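Local coordinates for protein LURP-one-related 15 (PDB 1ZXU) that is of unknown function but belongs to the LURP-one-related family and might be related to phospholipid scramblases and tubby-like membrane-tethered transcription factors, at residues 40-45 / 52-57; 144-149 / 159-164. All coordinates share one frame; numbering follows the deposited sequence.

Contact 1: residues 40-45 / 52-57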
loop_
_atom_site.group_PDB
_atom_site.type_symbol
_atom_site.label_atom_id
_atom_site.label_comp_id
_atom_site.label_asym_id
_atom_site.label_seq_id
_atom_site.Cartn_x
_atom_site.Cartn_y
_atom_site.Cartn_z
HETATM N N MSE A 40 0.811 -1.928 -11.140
HETATM C CA MSE A 40 0.727 -3.125 -10.275
HETATM C C MSE A 40 -0.655 -3.687 -10.310
HETATM O O MSE A 40 -1.638 -2.962 -10.578
HETATM C CB MSE A 40 1.088 -2.782 -8.825
HETATM C CG MSE A 40 2.392 -2.041 -8.673
HETATM SE SE MSE A 40 2.900 -1.774 -6.815
HETATM C CE MSE A 40 1.177 -1.225 -6.223
ATOM N N ALA A 41 -0.794 -4.997 -10.038
ATOM C CA ALA A 41 -2.118 -5.595 -10.064
ATOM C C ALA A 41 -2.165 -6.717 -9.031
ATOM O O ALA A 41 -1.094 -7.190 -8.607
ATOM C CB ALA A 41 -2.379 -6.180 -11.467
ATOM N N ILE A 42 -3.370 -7.128 -8.629
ATOM C CA ILE A 42 -3.590 -8.211 -7.655
ATOM C C ILE A 42 -3.906 -9.512 -8.404
ATOM O O ILE A 42 -4.714 -9.550 -9.367
ATOM C CB ILE A 42 -4.784 -7.881 -6.703
ATOM C CG1 ILE A 42 -4.374 -6.776 -5.717
ATOM C CG2 ILE A 42 -5.280 -9.131 -5.923
ATOM C CD1 ILE A 42 -5.510 -6.280 -4.802
ATOM N N VAL A 43 -3.214 -10.566 -7.988
ATOM C CA VAL A 43 -3.517 -11.928 -8.455
ATOM C C VAL A 43 -3.882 -12.775 -7.223
ATOM O O VAL A 43 -3.143 -12.801 -6.208
ATOM C CB VAL A 43 -2.304 -12.578 -9.153
ATOM C CG1 VAL A 43 -2.656 -14.025 -9.574
ATOM C CG2 VAL A 43 -1.828 -11.759 -10.375
ATOM N N ARG A 44 -5.034 -13.451 -7.310
ATOM C CA ARG A 44 -5.552 -14.261 -6.195
ATOM C C ARG A 44 -5.640 -15.723 -6.571
ATOM O O ARG A 44 -5.762 -16.035 -7.747
ATOM C CB ARG A 44 -6.957 -13.836 -5.884
ATOM C CG ARG A 44 -7.046 -12.443 -5.296
ATOM C CD ARG A 44 -8.506 -11.984 -5.254
ATOM N NE ARG A 44 -8.614 -10.524 -5.140
ATOM C CZ ARG A 44 -8.503 -9.820 -4.004
ATOM N NH1 ARG A 44 -8.277 -10.437 -2.835
ATOM N NH2 ARG A 44 -8.624 -8.511 -4.031
ATOM N N LYS A 45 -5.612 -16.595 -5.571
ATOM C CA LYS A 45 -5.874 -18.034 -5.820
ATOM C C LYS A 45 -7.364 -18.316 -5.762
ATOM O O LYS A 45 -8.103 -17.708 -4.977
ATOM C CB LYS A 45 -5.131 -18.940 -4.836
ATOM C CG LYS A 45 -3.656 -18.569 -4.633
ATOM C CD LYS A 45 -2.841 -19.781 -4.204
ATOM C CE LYS A 45 -1.443 -19.396 -3.774
ATOM N NZ LYS A 45 -0.699 -20.627 -3.366
ATOM N N GLY A 52 -7.303 -12.826 3.060
ATOM C CA GLY A 52 -6.241 -11.835 3.120
ATOM C C GLY A 52 -4.983 -12.156 2.328
ATOM O O GLY A 52 -4.037 -11.352 2.351
ATOM N N ASN A 53 -4.934 -13.324 1.668
ATOM C CA ASN A 53 -3.727 -13.728 0.936
ATOM C C ASN A 53 -3.845 -13.579 -0.567
ATOM O O ASN A 53 -4.785 -14.091 -1.219
ATOM C CB ASN A 53 -3.280 -15.164 1.269
ATOM C CG ASN A 53 -2.918 -15.338 2.722
ATOM O OD1 ASN A 53 -3.123 -14.442 3.557
ATOM N ND2 ASN A 53 -2.330 -16.478 3.032
ATOM N N PHE A 54 -2.867 -12.893 -1.140
ATOM C CA PHE A 54 -2.836 -12.674 -2.583
ATOM C C PHE A 54 -1.455 -12.150 -2.936
ATOM O O PHE A 54 -0.640 -12.014 -2.049
ATOM C CB PHE A 54 -3.965 -11.734 -3.083
ATOM C CG PHE A 54 -4.017 -10.387 -2.407
ATOM C CD1 PHE A 54 -3.214 -9.325 -2.867
ATOM C CD2 PHE A 54 -4.905 -10.169 -1.341
ATOM C CE1 PHE A 54 -3.311 -8.049 -2.259
ATOM C CE2 PHE A 54 -5.000 -8.893 -0.756
ATOM C CZ PHE A 54 -4.215 -7.875 -1.193
ATOM N N VAL A 55 -1.181 -11.978 -4.216
ATOM C CA VAL A 55 0.112 -11.476 -4.669
ATOM C C VAL A 55 -0.089 -10.182 -5.442
ATOM O O VAL A 55 -1.139 -9.981 -6.077
ATOM C CB VAL A 55 0.799 -12.501 -5.537
ATOM C CG1 VAL A 55 2.032 -11.940 -6.176
ATOM C CG2 VAL A 55 1.255 -13.697 -4.613
ATOM N N ILE A 56 0.906 -9.295 -5.391
ATOM C CA ILE A 56 0.807 -8.062 -6.211
ATOM C C ILE A 56 1.907 -8.214 -7.249
ATOM O O ILE A 56 3.058 -8.466 -6.881
ATOM C CB ILE A 56 1.033 -6.835 -5.327
ATOM C CG1 ILE A 56 -0.184 -6.639 -4.391
ATOM C CG2 ILE A 56 1.275 -5.608 -6.238
ATOM C CD1 ILE A 56 0.050 -5.611 -3.289
ATOM N N THR A 57 1.569 -8.056 -8.527
ATOM C CA THR A 57 2.553 -8.301 -9.623
ATOM C C THR A 57 2.687 -7.020 -10.420
ATOM O O THR A 57 1.850 -6.121 -10.274
ATOM C CB THR A 57 2.105 -9.456 -10.590
ATOM O OG1 THR A 57 0.904 -9.093 -11.278
ATOM C CG2 THR A 57 1.908 -10.777 -9.829
HETATM O O HOH W 1 -7.819 -13.119 -2.032
#
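The first beta hairpin of the tubby-like barrel pairs Ala-41 with Thr-57 and Val-43 with Val-55, both antiparallel hydrogen-bonded pairs, with Ile-42 and Ile-56 forming the non-hydrogen-bonded pair between them. Four backbone bonds hold the register; Val-55 N to Val-43 O, at 2.9 Å, is nearly straight at 174°. On the face of Ile-42 and Ile-56, Ile-42 packs against the Phe-54 ring. Phe-54 points from its backbone toward strand 40-43, with CG between the backbone N and the carbonyl carbon (chi1 55°). Ile-42 meets it obliquely: CG2 lies 3.7 Å from Phe-54 CD1, while Ile-42 CD1 approaches CE1 of the ring at 3.8 Å. Arg-44 runs alongside the same ring and points the same way, its NH1 3.7 Å from Phe-54 CD2. The guanidinium and ring planes stand 54° apart, and with Arg-44 CZ 5.0 Å from the ring centroid the cation-pi contact is off-centre. Water 1 accepts from Arg-44 NH1 in the guanidinium plane and donates to Asn-53 O. On the opposite face, Val-43 CG2 packs 3.9 Å from Thr-57 CG2, the side chains crossing at about a right angle. NH2 of Arg-44 forms salt bridges with Asp-185 and Asp-208, the latter on the helix 197-211 that covers Ile-42 and Ile-56. The two carboxylates probably do most to fix the guanidinium, the cation-pi contact being likely a secondary term.

Contact 2: residues 144-149 / 159-164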
loop_
_atom_site.group_PDB
_atom_site.type_symbol
_atom_site.label_atom_id
_atom_site.label_comp_id
_atom_site.label_asym_id
_atom_site.label_seq_id
_atom_site.Cartn_x
_atom_site.Cartn_y
_atom_site.Cartn_z
ATOM N N CYS A 144 -2.768 15.599 6.817
ATOM C CA CYS A 144 -2.187 14.311 6.395
ATOM C C CYS A 144 -1.064 14.533 5.411
ATOM O O CYS A 144 -0.958 15.585 4.745
ATOM C CB CYS A 144 -3.231 13.381 5.815
ATOM S SG CYS A 144 -4.151 14.184 4.585
ATOM N N ASP A 145 -0.195 13.524 5.287
ATOM C CA ASP A 145 0.890 13.531 4.317
ATOM C C ASP A 145 0.512 12.999 2.932
ATOM O O ASP A 145 1.081 13.406 1.913
ATOM C CB ASP A 145 2.045 12.720 4.876
ATOM C CG ASP A 145 2.579 13.359 6.168
ATOM O OD1 ASP A 145 3.146 14.475 6.069
ATOM O OD2 ASP A 145 2.348 12.803 7.255
ATOM N N PHE A 146 -0.441 12.085 2.909
ATOM C CA PHE A 146 -1.033 11.613 1.629
ATOM C C PHE A 146 -2.518 11.408 1.857
ATOM O O PHE A 146 -2.973 11.107 3.004
ATOM C CB PHE A 146 -0.415 10.266 1.179
ATOM C CG PHE A 146 1.082 10.329 0.967
ATOM C CD1 PHE A 146 1.585 10.602 -0.308
ATOM C CD2 PHE A 146 1.973 10.153 2.039
ATOM C CE1 PHE A 146 2.998 10.667 -0.525
ATOM C CE2 PHE A 146 3.363 10.208 1.832
ATOM C CZ PHE A 146 3.868 10.472 0.564
ATOM N N ARG A 147 -3.282 11.426 0.765
ATOM C CA ARG A 147 -4.701 11.092 0.867
ATOM C C ARG A 147 -5.094 10.177 -0.293
ATOM O O ARG A 147 -4.535 10.263 -1.393
ATOM C CB ARG A 147 -5.605 12.320 0.893
ATOM C CG ARG A 147 -5.282 13.381 -0.097
ATOM C CD ARG A 147 -6.174 14.611 0.204
ATOM N NE ARG A 147 -5.456 15.619 0.974
ATOM C CZ ARG A 147 -4.606 16.487 0.437
ATOM N NH1 ARG A 147 -4.367 16.458 -0.874
ATOM N NH2 ARG A 147 -3.995 17.379 1.208
ATOM N N VAL A 148 -6.076 9.329 -0.058
ATOM C CA VAL A 148 -6.632 8.540 -1.153
ATOM C C VAL A 148 -8.094 8.960 -1.367
ATOM O O VAL A 148 -8.874 9.017 -0.412
ATOM C CB VAL A 148 -6.605 7.023 -0.784
ATOM C CG1 VAL A 148 -7.070 6.179 -1.985
ATOM C CG2 VAL A 148 -5.170 6.573 -0.292
ATOM N N LYS A 149 -8.428 9.273 -2.611
ATOM C CA LYS A 149 -9.807 9.640 -2.991
ATOM C C LYS A 149 -10.288 8.670 -4.060
ATOM O O LYS A 149 -9.549 7.805 -4.505
ATOM C CB LYS A 149 -9.784 11.044 -3.556
ATOM C CG LYS A 149 -9.211 12.065 -2.602
ATOM C CD LYS A 149 -9.416 13.527 -3.173
ATOM C CE LYS A 149 -9.181 14.554 -2.070
ATOM N NZ LYS A 149 -8.939 15.947 -2.585
ATOM N N VAL A 159 -4.228 8.349 -5.347
ATOM C CA VAL A 159 -3.465 8.725 -4.165
ATOM C C VAL A 159 -2.772 10.068 -4.474
ATOM O O VAL A 159 -2.076 10.187 -5.506
ATOM C CB VAL A 159 -2.355 7.684 -3.846
ATOM C CG1 VAL A 159 -1.712 7.968 -2.497
ATOM C CG2 VAL A 159 -2.946 6.239 -3.782
ATOM N N TYR A 160 -2.921 11.014 -3.523
ATOM C CA TYR A 160 -2.316 12.353 -3.644
ATOM C C TYR A 160 -1.319 12.603 -2.549
ATOM O O TYR A 160 -1.514 12.104 -1.409
ATOM C CB TYR A 160 -3.401 13.396 -3.463
ATOM C CG TYR A 160 -4.484 13.331 -4.478
ATOM C CD1 TYR A 160 -4.390 14.072 -5.656
ATOM C CD2 TYR A 160 -5.599 12.547 -4.261
ATOM C CE1 TYR A 160 -5.412 14.032 -6.612
ATOM C CE2 TYR A 160 -6.632 12.489 -5.211
ATOM C CZ TYR A 160 -6.512 13.225 -6.377
ATOM O OH TYR A 160 -7.540 13.170 -7.282
ATOM N N ALA A 161 -0.273 13.388 -2.866
ATOM C CA ALA A 161 0.666 13.912 -1.872
ATOM C C ALA A 161 -0.052 15.074 -1.192
ATOM O O ALA A 161 -0.743 15.873 -1.841
ATOM C CB ALA A 161 1.971 14.412 -2.554
ATOM N N GLY A 162 0.039 15.133 0.128
ATOM C CA GLY A 162 -0.761 16.081 0.905
ATOM C C GLY A 162 -0.393 17.538 0.591
ATOM O O GLY A 162 -1.280 18.371 0.371
ATOM N N GLU A 163 0.904 17.840 0.570
ATOM C CA GLU A 163 1.385 19.239 0.633
ATOM C C GLU A 163 1.491 19.938 -0.719
ATOM O O GLU A 163 2.013 21.060 -0.806
ATOM C CB GLU A 163 2.754 19.306 1.352
ATOM C CG GLU A 163 3.976 18.810 0.525
ATOM C CD GLU A 163 3.671 17.554 -0.296
ATOM O OE1 GLU A 163 3.149 16.576 0.290
ATOM O OE2 GLU A 163 3.933 17.554 -1.521
ATOM N N SER A 164 1.033 19.258 -1.764
ATOM C CA SER A 164 1.128 19.760 -3.139
ATOM C C SER A 164 -0.090 19.300 -3.903
ATOM O O SER A 164 -0.416 19.836 -4.981
ATOM C CB SER A 164 2.386 19.226 -3.824
ATOM O OG SER A 164 2.377 17.799 -3.879
HETATM O O HOH W 2 3.750 14.219 1.429
#
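Arg-147 and Tyr-160, a hydrogen-bonded pair of the antiparallel hairpin 146-149/158-161, carry their side chains across each other at about a right angle, with Arg-147 CG 3.9 Å from Tyr-160 CB. The arginine chain bends at chi3 (99°), and the guanidinium beyond it reaches Gly-162, whose CA lies over one of its faces. There NH2 of Arg-147 donates to Gly-162 O at 3.0 Å, in the carbonyl plane and on a lone pair, although the oxygen is tilted from the guanidinium plane. NH1 turns to a salt bridge with Asp-165. An alanine in place of Arg-147 would probably leave Gly-162 O without this donor and take from Asp-165 this salt-bridge partner. Lys-149 also crosses Tyr-160 at about a right angle, its CD 3.6 Å from Tyr-160 CE2; its NZ is at most weakly attracted to the ring. On the other face, Phe-146 CD1 reaches Ala-161 CA at 3.8 Å, and Val-148 CG2 meets Val-159 CG2 at 4.2 Å. Where the pairing ends, Asp-145 O accepts from Gly-162 N (2.7 Å), the donor above the carbonyl plane, and also from water 2, which donates to Glu-163 OE1 as well. Asp-145 and Phe-146 form a classic beta bulge opposite Val-133 of strand 131-135. Val-148 and Val-159 rest on Leu-203 of helix 197-211, Phe-146 meets the ring of Phe-199, and Val-159 touches strand 167-173.

Contacts 1 and 2 are two hairpins of one antiparallel sheet that closes into a barrel, and they follow each other along the chain, the first closing before the second opens. Their centres lie about 24 Å apart, on opposite sides of the chain's centre, and their nearest atoms remain about 9 Å from each other, so neither touches the other. What they share is helix 197-211: contact 1 meets it through Tyr-197, Ala-201, Val-204 and Asp-208, contact 2 through Phe-199 and Leu-203. This central helix, surrounded by the barrel, is the hallmark of the tubby-like fold. The function being unknown, neither hairpin can be assigned a role beyond building the barrel wall round this helix.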